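Local coordinates for CurB (Lyngbya majuscula, PDB 5KP7), which probably acts as an acyl carrier protein, bearing acyl groups as thioesters on a covalently attached 4'-phosphopantetheine arm, at residues L31-K36 and M71-D76; R39-E44 and A67-M72. All coordinates share one frame; numbering follows the deposited sequence.

Interaction 1 of 2, residues L31-K36 and M71-D76; sequences LKIIKK and MMVMED
Ile-34 and Val-73 mark the closest backbone approach of two helical segments, with 6.4 Å between their CA atoms. The axes of 31-36 and 71-76 come within 9.6 Å and make an angle of 130° between their N-to-C directions, so the pair runs roughly antiparallel but well splayed, and the interface is small, 220 Å² counted over both segments. Val-73 points its CB at the partner helix, and a first torsion of 176° places CG2 beside its own backbone N, from where it reaches CG1 of Ile-34 at 3.9 Å. The two side chains meet at a slant rather than end on. The same methyl, CG2 of Val-73, also faces CG2 of Ile-33, more loosely at 4.2 Å. Helices 27-41 and 63-76 are packed here as in the helical bundle of phosphopantetheine carrier proteins, and helix 92-102 completes this apolar layer through Leu-95 on Ile-34 and Phe-99 on Val-73. One turn beyond Val-73, the carboxylate of Asp-76 lies against Ile-33 and shares the buried surface with it: its OD1 is 3.6 Å from CD1 of that isoleucine. OD2 is turned to the charged side of the contact, where it is held chiefly by a hydrogen bond with the hydroxyl of Tyr-37. NZ of the exposed Lys-36 adds a long salt bridge to OD2 of Asp-76 at 3.4 Å, the lysine reaching in through a chain bent at both chi2 and chi3 and crossing the aspartate nearly at right angles.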
ATOM      1  N   LEU B  31       7.074  32.292 -12.624  1.00 51.30           N
ATOM      2  CA  LEU B  31       7.819  31.449 -13.550  1.00 51.72           C
ATOM      3  C   LEU B  31       9.317  31.454 -13.240  1.00 52.98           C
ATOM      4  O   LEU B  31       9.968  30.416 -13.298  1.00 51.04           O
ATOM      5  CB  LEU B  31       7.550  31.872 -14.998  1.00 54.42           C
ATOM      6  CG  LEU B  31       8.134  31.032 -16.142  1.00 55.66           C
ATOM      7  CD1 LEU B  31       7.696  29.578 -16.078  1.00 54.48           C
ATOM      8  CD2 LEU B  31       7.730  31.649 -17.475  1.00 59.09           C
ATOM      9  N   LYS B  32       9.864  32.608 -12.885  1.00 55.45           N
ATOM     10  CA  LYS B  32      11.256  32.653 -12.436  1.00 57.58           C
ATOM     11  C   LYS B  32      11.519  31.793 -11.197  1.00 55.08           C
ATOM     12  O   LYS B  32      12.536  31.094 -11.143  1.00 53.69           O
ATOM     13  CB  LYS B  32      11.718  34.091 -12.199  1.00 62.14           C
ATOM     14  CG  LYS B  32      11.945  34.862 -13.486  1.00 66.66           C
ATOM     15  CD  LYS B  32      13.122  35.820 -13.350  1.00 72.25           C
ATOM     16  CE  LYS B  32      13.499  36.442 -14.682  1.00 76.98           C
ATOM     17  NZ  LYS B  32      12.570  37.548 -15.036  1.00 80.30           N
ATOM     18  N   ILE B  33      10.598  31.827 -10.231  1.00 54.66           N
ATOM     19  CA  ILE B  33      10.729  31.041  -8.995  1.00 53.84           C
ATOM     20  C   ILE B  33      10.611  29.540  -9.268  1.00 50.52           C
ATOM     21  O   ILE B  33      11.295  28.743  -8.626  1.00 48.91           O
ATOM     22  CB  ILE B  33       9.696  31.468  -7.927  1.00 55.66           C
ATOM     23  CG1 ILE B  33       9.962  32.914  -7.483  1.00 59.10           C
ATOM     24  CG2 ILE B  33       9.756  30.556  -6.707  1.00 56.40           C
ATOM     25  CD1 ILE B  33       8.855  33.510  -6.638  1.00 61.04           C
ATOM     26  N   ILE B  34       9.744  29.172 -10.213  1.00 48.87           N
ATOM     27  CA  ILE B  34       9.614  27.769 -10.658  1.00 48.15           C
ATOM     28  C   ILE B  34      10.913  27.317 -11.326  1.00 48.10           C
ATOM     29  O   ILE B  34      11.372  26.208 -11.092  1.00 47.06           O
ATOM     30  CB  ILE B  34       8.402  27.568 -11.606  1.00 46.80           C
ATOM     31  CG1 ILE B  34       7.101  27.752 -10.831  1.00 46.33           C
ATOM     32  CG2 ILE B  34       8.449  26.208 -12.308  1.00 47.19           C
ATOM     33  CD1 ILE B  34       5.881  27.894 -11.716  1.00 46.64           C
ATOM     34  N   LYS B  35      11.518  28.183 -12.138  1.00 49.33           N
ATOM     35  CA  LYS B  35      12.803  27.847 -12.780  1.00 49.91           C
ATOM     36  C   LYS B  35      13.928  27.641 -11.770  1.00 50.09           C
ATOM     37  O   LYS B  35      14.763  26.754 -11.948  1.00 50.07           O
ATOM     38  CB  LYS B  35      13.203  28.907 -13.797  1.00 51.99           C
ATOM     39  CG  LYS B  35      12.367  28.879 -15.068  1.00 52.65           C
ATOM     40  CD  LYS B  35      12.641  30.123 -15.900  1.00 56.12           C
ATOM     41  CE  LYS B  35      11.969  30.050 -17.252  1.00 57.48           C
ATOM     42  NZ  LYS B  35      12.466  31.154 -18.126  1.00 61.11           N
ATOM     43  N   LYS B  36      13.926  28.434 -10.703  1.00 51.03           N
ATOM     44  CA  LYS B  36      14.961  28.345  -9.677  1.00 52.79           C
ATOM     45  C   LYS B  36      14.968  26.997  -8.968  1.00 51.47           C
ATOM     46  O   LYS B  36      16.016  26.350  -8.874  1.00 51.53           O
ATOM     47  CB  LYS B  36      14.798  29.460  -8.640  1.00 56.06           C
ATOM     48  CG  LYS B  36      15.959  29.547  -7.652  1.00 59.55           C
ATOM     49  CD  LYS B  36      15.495  29.756  -6.223  1.00 62.28           C
ATOM     50  CE  LYS B  36      14.955  31.156  -6.005  1.00 65.78           C
ATOM     51  NZ  LYS B  36      14.180  31.236  -4.735  1.00 67.87           N
ATOM     52  N   MET B  71       5.851  22.227  -3.898  1.00 34.64           N
ATOM     53  CA  MET B  71       5.838  22.549  -2.473  1.00 35.66           C
ATOM     54  C   MET B  71       6.864  23.634  -2.117  1.00 38.39           C
ATOM     55  O   MET B  71       6.581  24.477  -1.267  1.00 40.07           O
ATOM     56  CB  MET B  71       6.025  21.311  -1.623  1.00 36.76           C
ATOM     57  CG  MET B  71       4.809  20.362  -1.682  1.00 36.53           C
ATOM     58  SD  MET B  71       4.973  18.978  -0.551  1.00 38.87           S
ATOM     59  CE  MET B  71       6.198  17.973  -1.366  1.00 38.06           C
ATOM     60  N   MET B  72       8.016  23.609  -2.777  1.00 38.08           N
ATOM     61  CA  MET B  72       9.029  24.681  -2.593  1.00 42.32           C
ATOM     62  C   MET B  72       8.501  26.041  -3.044  1.00 42.51           C
ATOM     63  O   MET B  72       8.686  27.055  -2.344  1.00 43.39           O
ATOM     64  CB  MET B  72      10.305  24.331  -3.346  1.00 45.72           C
ATOM     65  CG  MET B  72      11.055  23.146  -2.755  1.00 48.30           C
ATOM     66  SD  MET B  72      12.214  22.436  -3.948  1.00 54.67           S
ATOM     67  CE  MET B  72      13.758  23.134  -3.382  1.00 58.47           C
ATOM     68  N   VAL B  73       7.832  26.077  -4.195  1.00 40.61           N
ATOM     69  CA  VAL B  73       7.246  27.324  -4.695  1.00 41.73           C
ATOM     70  C   VAL B  73       6.140  27.816  -3.751  1.00 42.34           C
ATOM     71  O   VAL B  73       6.061  29.018  -3.454  1.00 43.96           O
ATOM     72  CB  VAL B  73       6.689  27.199  -6.129  1.00 41.33           C
ATOM     73  CG1 VAL B  73       6.013  28.498  -6.569  1.00 43.60           C
ATOM     74  CG2 VAL B  73       7.779  26.821  -7.118  1.00 42.05           C
ATOM     75  N   MET B  74       5.284  26.900  -3.281  1.00 39.75           N
ATOM     76  CA  MET B  74       4.221  27.236  -2.317  1.00 41.05           C
ATOM     77  C   MET B  74       4.797  27.893  -1.067  1.00 44.70           C
ATOM     78  O   MET B  74       4.311  28.961  -0.638  1.00 46.78           O
ATOM     79  CB  MET B  74       3.421  25.987  -1.898  1.00 38.97           C
ATOM     80  CG  MET B  74       2.485  25.472  -2.965  1.00 37.90           C
ATOM     81  SD  MET B  74       1.708  23.913  -2.457  1.00 36.76           S
ATOM     82  CE  MET B  74       0.431  24.528  -1.364  1.00 38.39           C
ATOM     83  N   GLU B  75       5.862  27.287  -0.531  1.00 46.69           N
ATOM     84  CA  GLU B  75       6.538  27.786   0.671  1.00 50.47           C
ATOM     85  C   GLU B  75       7.228  29.149   0.446  1.00 52.48           C
ATOM     86  O   GLU B  75       7.137  30.036   1.294  1.00 53.92           O
ATOM     87  CB  GLU B  75       7.555  26.760   1.168  1.00 53.23           C
ATOM     88  CG  GLU B  75       8.141  27.095   2.536  1.00 58.45           C
ATOM     89  CD  GLU B  75       9.286  26.185   2.934  1.00 61.43           C
ATOM     90  OE1 GLU B  75       9.285  25.003   2.540  1.00 61.98           O
ATOM     91  OE2 GLU B  75      10.185  26.662   3.659  1.00 65.73           O
ATOM     92  N   ASP B  76       7.907  29.300  -0.693  1.00 52.61           N
ATOM     93  CA  ASP B  76       8.526  30.589  -1.109  1.00 55.78           C
ATOM     94  C   ASP B  76       7.487  31.719  -1.131  1.00 56.71           C
ATOM     95  O   ASP B  76       7.771  32.837  -0.676  1.00 58.08           O
ATOM     96  CB  ASP B  76       9.192  30.405  -2.492  1.00 56.52           C
ATOM     97  CG  ASP B  76       9.933  31.638  -2.993  1.00 61.69           C
ATOM     98  OD1 ASP B  76       9.307  32.700  -3.165  1.00 63.66           O
ATOM     99  OD2 ASP B  76      11.139  31.522  -3.287  1.00 64.19           O
TER

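Interaction 2 of 2, residues R39-E44 and A67-M72; sequences REIAPE and AEIIMM
Ile-41, in the last turn of helix 27-41, packs into the side of helix 63-76 opposite Ile-69, the two CA atoms standing 7.5 Å apart. The close packing gathers around its CG1, which lies 4.0 Å from CG1 of Ile-69 and 4.1 Å from SD of Met-72, a methylene set against another methylene and a sulfur that both lie on its helix 63-76 side. Ile-41 is bent at its second torsion (chi2 -68°), unlike the extended Ile-69, and this carries CD1 along helix 63-76 to CG of Glu-68 at 4.1 Å, where the two side chains cross nearly at right angles. Only the aliphatic root of Glu-68 serves this contact. Its chain bends so that the carboxylate leads away from 39-44, and outside the two segments each oxygen is paired with a basic side chain of the chain of another protein.

The solvent side is more polar. Glu-40, exposed and extended beyond CG, brings OE2 to 3.4 Å from CE of Met-72. The methionine chain turns at chi3 (101°), directing that methyl to the carboxylate while SD stays against Ile-41. This is van der Waals contact between a methyl, perhaps slightly polarised by its sulfur, and an oxygen, and no salt bridge or hydrogen bond joins the segments. Only 190 Å² is buried in all. Ala-42 is the first residue to leave helical backbone angles, and the chain beyond it diverges from 67-72.

The contact thus closes the C-terminal end of helix 27-41 onto the middle of helix 63-76, the helix that begins at the phosphopantetheine-bearing Ser-63; Thr-38 from the preceding turn and Ile-61 from the loop before helix 63-76 pack on Ile-69 and cover it from the helix 27-41 and loop sides.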
ATOM      1  N   ARG B  39      15.930  24.052 -11.313  1.00 46.79           N
ATOM      2  CA  ARG B  39      17.394  23.940 -11.388  1.00 48.80           C
ATOM      3  C   ARG B  39      18.027  23.441 -10.086  1.00 49.12           C
ATOM      4  O   ARG B  39      19.018  22.725 -10.121  1.00 51.15           O
ATOM      5  CB  ARG B  39      18.022  25.280 -11.807  1.00 50.61           C
ATOM      6  CG  ARG B  39      17.696  25.637 -13.239  1.00 52.05           C
ATOM      7  CD  ARG B  39      18.313  26.962 -13.666  1.00 56.02           C
ATOM      8  NE  ARG B  39      18.031  27.226 -15.085  1.00 58.23           N
ATOM      9  CZ  ARG B  39      17.327  28.251 -15.578  1.00 59.52           C
ATOM     10  NH1 ARG B  39      16.805  29.191 -14.790  1.00 59.64           N
ATOM     11  NH2 ARG B  39      17.150  28.343 -16.897  1.00 61.93           N
ATOM     12  N   GLU B  40      17.465  23.826  -8.950  1.00 50.01           N
ATOM     13  CA  GLU B  40      17.931  23.344  -7.643  1.00 53.19           C
ATOM     14  C   GLU B  40      17.702  21.830  -7.464  1.00 54.19           C
ATOM     15  O   GLU B  40      18.492  21.135  -6.834  1.00 54.09           O
ATOM     16  CB  GLU B  40      17.217  24.133  -6.548  1.00 55.88           C
ATOM     17  CG  GLU B  40      17.870  24.114  -5.185  1.00 60.46           C
ATOM     18  CD  GLU B  40      17.236  25.125  -4.240  1.00 63.57           C
ATOM     19  OE1 GLU B  40      17.168  26.330  -4.583  1.00 65.16           O
ATOM     20  OE2 GLU B  40      16.805  24.714  -3.146  1.00 66.64           O
ATOM     21  N   ILE B  41      16.598  21.338  -8.023  1.00 54.11           N
ATOM     22  CA  ILE B  41      16.253  19.912  -7.994  1.00 55.85           C
ATOM     23  C   ILE B  41      16.991  19.113  -9.072  1.00 56.67           C
ATOM     24  O   ILE B  41      17.391  17.977  -8.824  1.00 59.21           O
ATOM     25  CB  ILE B  41      14.714  19.744  -8.121  1.00 56.36           C
ATOM     26  CG1 ILE B  41      14.043  20.081  -6.780  1.00 58.19           C
ATOM     27  CG2 ILE B  41      14.304  18.360  -8.603  1.00 58.21           C
ATOM     28  CD1 ILE B  41      14.312  19.118  -5.640  1.00 61.64           C
ATOM     29  N   ALA B  42      17.152  19.690 -10.259  1.00 56.44           N
ATOM     30  CA  ALA B  42      17.894  19.057 -11.348  1.00 58.48           C
ATOM     31  C   ALA B  42      19.078  19.948 -11.720  1.00 60.10           C
ATOM     32  O   ALA B  42      18.964  20.741 -12.656  1.00 60.68           O
ATOM     33  CB  ALA B  42      16.982  18.851 -12.547  1.00 58.36           C
ATOM     34  N   PRO B  43      20.213  19.839 -10.978  1.00 63.19           N
ATOM     35  CA  PRO B  43      21.443  20.608 -11.250  1.00 64.99           C
ATOM     36  C   PRO B  43      21.958  20.566 -12.693  1.00 66.69           C
ATOM     37  O   PRO B  43      22.606  21.514 -13.127  1.00 69.74           O
ATOM     38  CB  PRO B  43      22.484  19.957 -10.330  1.00 66.30           C
ATOM     39  CG  PRO B  43      21.709  19.370  -9.218  1.00 66.17           C
ATOM     40  CD  PRO B  43      20.330  19.066  -9.722  1.00 64.92           C
ATOM     41  N   GLU B  44      21.692  19.476 -13.412  1.00 66.78           N
ATOM     42  CA  GLU B  44      22.059  19.364 -14.829  1.00 69.21           C
ATOM     43  C   GLU B  44      21.352  20.375 -15.742  1.00 69.44           C
ATOM     44  O   GLU B  44      21.796  20.580 -16.868  1.00 72.27           O
ATOM     45  CB  GLU B  44      21.862  17.919 -15.352  1.00 71.13           C
ATOM     46  CG  GLU B  44      20.423  17.451 -15.613  1.00 71.65           C
ATOM     47  CD  GLU B  44      19.666  16.962 -14.381  1.00 71.07           C
ATOM     48  OE1 GLU B  44      18.523  16.489 -14.554  1.00 71.38           O
ATOM     49  OE2 GLU B  44      20.189  17.052 -13.246  1.00 70.51           O
ATOM     50  N   ALA B  67       6.393  17.006  -7.444  1.00 30.22           N
ATOM     51  CA  ALA B  67       5.691  17.476  -6.248  1.00 30.91           C
ATOM     52  C   ALA B  67       6.542  18.379  -5.349  1.00 31.43           C
ATOM     53  O   ALA B  67       6.042  19.384  -4.798  1.00 31.54           O
ATOM     54  CB  ALA B  67       5.143  16.304  -5.458  1.00 31.17           C
ATOM     55  N   GLU B  68       7.823  18.037  -5.204  1.00 32.32           N
ATOM     56  CA  GLU B  68       8.744  18.828  -4.372  1.00 34.92           C
ATOM     57  C   GLU B  68       8.851  20.267  -4.898  1.00 34.63           C
ATOM     58  O   GLU B  68       8.803  21.229  -4.112  1.00 34.90           O
ATOM     59  CB  GLU B  68      10.132  18.159  -4.317  1.00 37.61           C
ATOM     60  CG  GLU B  68      11.025  18.629  -3.185  1.00 42.74           C
ATOM     61  CD  GLU B  68      10.663  18.041  -1.841  1.00 45.14           C
ATOM     62  OE1 GLU B  68       9.808  17.119  -1.797  1.00 47.43           O
ATOM     63  OE2 GLU B  68      11.292  18.468  -0.837  1.00 50.82           O
ATOM     64  N   ILE B  69       8.957  20.410  -6.214  1.00 33.49           N
ATOM     65  CA  ILE B  69       9.044  21.748  -6.828  1.00 35.46           C
ATOM     66  C   ILE B  69       7.803  22.578  -6.487  1.00 35.19           C
ATOM     67  O   ILE B  69       7.917  23.741  -6.102  1.00 36.00           O
ATOM     68  CB  ILE B  69       9.275  21.663  -8.351  1.00 35.65           C
ATOM     69  CG1 ILE B  69      10.706  21.182  -8.628  1.00 36.22           C
ATOM     70  CG2 ILE B  69       9.065  23.032  -9.013  1.00 37.89           C
ATOM     71  CD1 ILE B  69      10.897  20.652 -10.023  1.00 36.72           C
ATOM     72  N   ILE B  70       6.629  21.969  -6.603  1.00 33.82           N
ATOM     73  CA  ILE B  70       5.391  22.651  -6.249  1.00 33.99           C
ATOM     74  C   ILE B  70       5.428  23.111  -4.798  1.00 34.71           C
ATOM     75  O   ILE B  70       5.064  24.261  -4.504  1.00 35.25           O
ATOM     76  CB  ILE B  70       4.147  21.777  -6.505  1.00 33.20           C
ATOM     77  CG1 ILE B  70       3.861  21.699  -8.007  1.00 34.29           C
ATOM     78  CG2 ILE B  70       2.929  22.348  -5.801  1.00 33.54           C
ATOM     79  CD1 ILE B  70       2.874  20.606  -8.411  1.00 34.73           C
ATOM     80  N   MET B  71       5.851  22.227  -3.898  1.00 34.64           N
ATOM     81  CA  MET B  71       5.838  22.549  -2.473  1.00 35.66           C
ATOM     82  C   MET B  71       6.864  23.634  -2.117  1.00 38.39           C
ATOM     83  O   MET B  71       6.581  24.477  -1.267  1.00 40.07           O
ATOM     84  CB  MET B  71       6.025  21.311  -1.623  1.00 36.76           C
ATOM     85  CG  MET B  71       4.809  20.362  -1.682  1.00 36.53           C
ATOM     86  SD  MET B  71       4.973  18.978  -0.551  1.00 38.87           S
ATOM     87  CE  MET B  71       6.198  17.973  -1.366  1.00 38.06           C
ATOM     88  N   MET B  72       8.016  23.609  -2.777  1.00 38.08           N
ATOM     89  CA  MET B  72       9.029  24.681  -2.593  1.00 42.32           C
ATOM     90  C   MET B  72       8.501  26.041  -3.044  1.00 42.51           C
ATOM     91  O   MET B  72       8.686  27.055  -2.344  1.00 43.39           O
ATOM     92  CB  MET B  72      10.305  24.331  -3.346  1.00 45.72           C
ATOM     93  CG  MET B  72      11.055  23.146  -2.755  1.00 48.30           C
ATOM     94  SD  MET B  72      12.214  22.436  -3.948  1.00 54.67           S
ATOM     95  CE  MET B  72      13.758  23.134  -3.382  1.00 58.47           C
TER

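From the N terminus, helix 27-41 supplies first 31-36 and then 39-44, and helix 63-76 answers in reverse order, 67-72 before 71-76. Interaction 2 therefore closes the shorter loop, with 22 residues between its segments against 34 for interaction 1; by their touching residues the two nest, although their second segments overlap at Met-71 and Met-72. Both join helices 27-41 and 63-76 with centres 8 Å apart, as successive sections of one helix-helix interface. The inner loop carries Ser-63 and Arg-66, which bind the phosphopantetheine, placing interaction 2 nearer that end of the fold, whereas interaction 1 lies toward helix 92-102 and ties it in as third member.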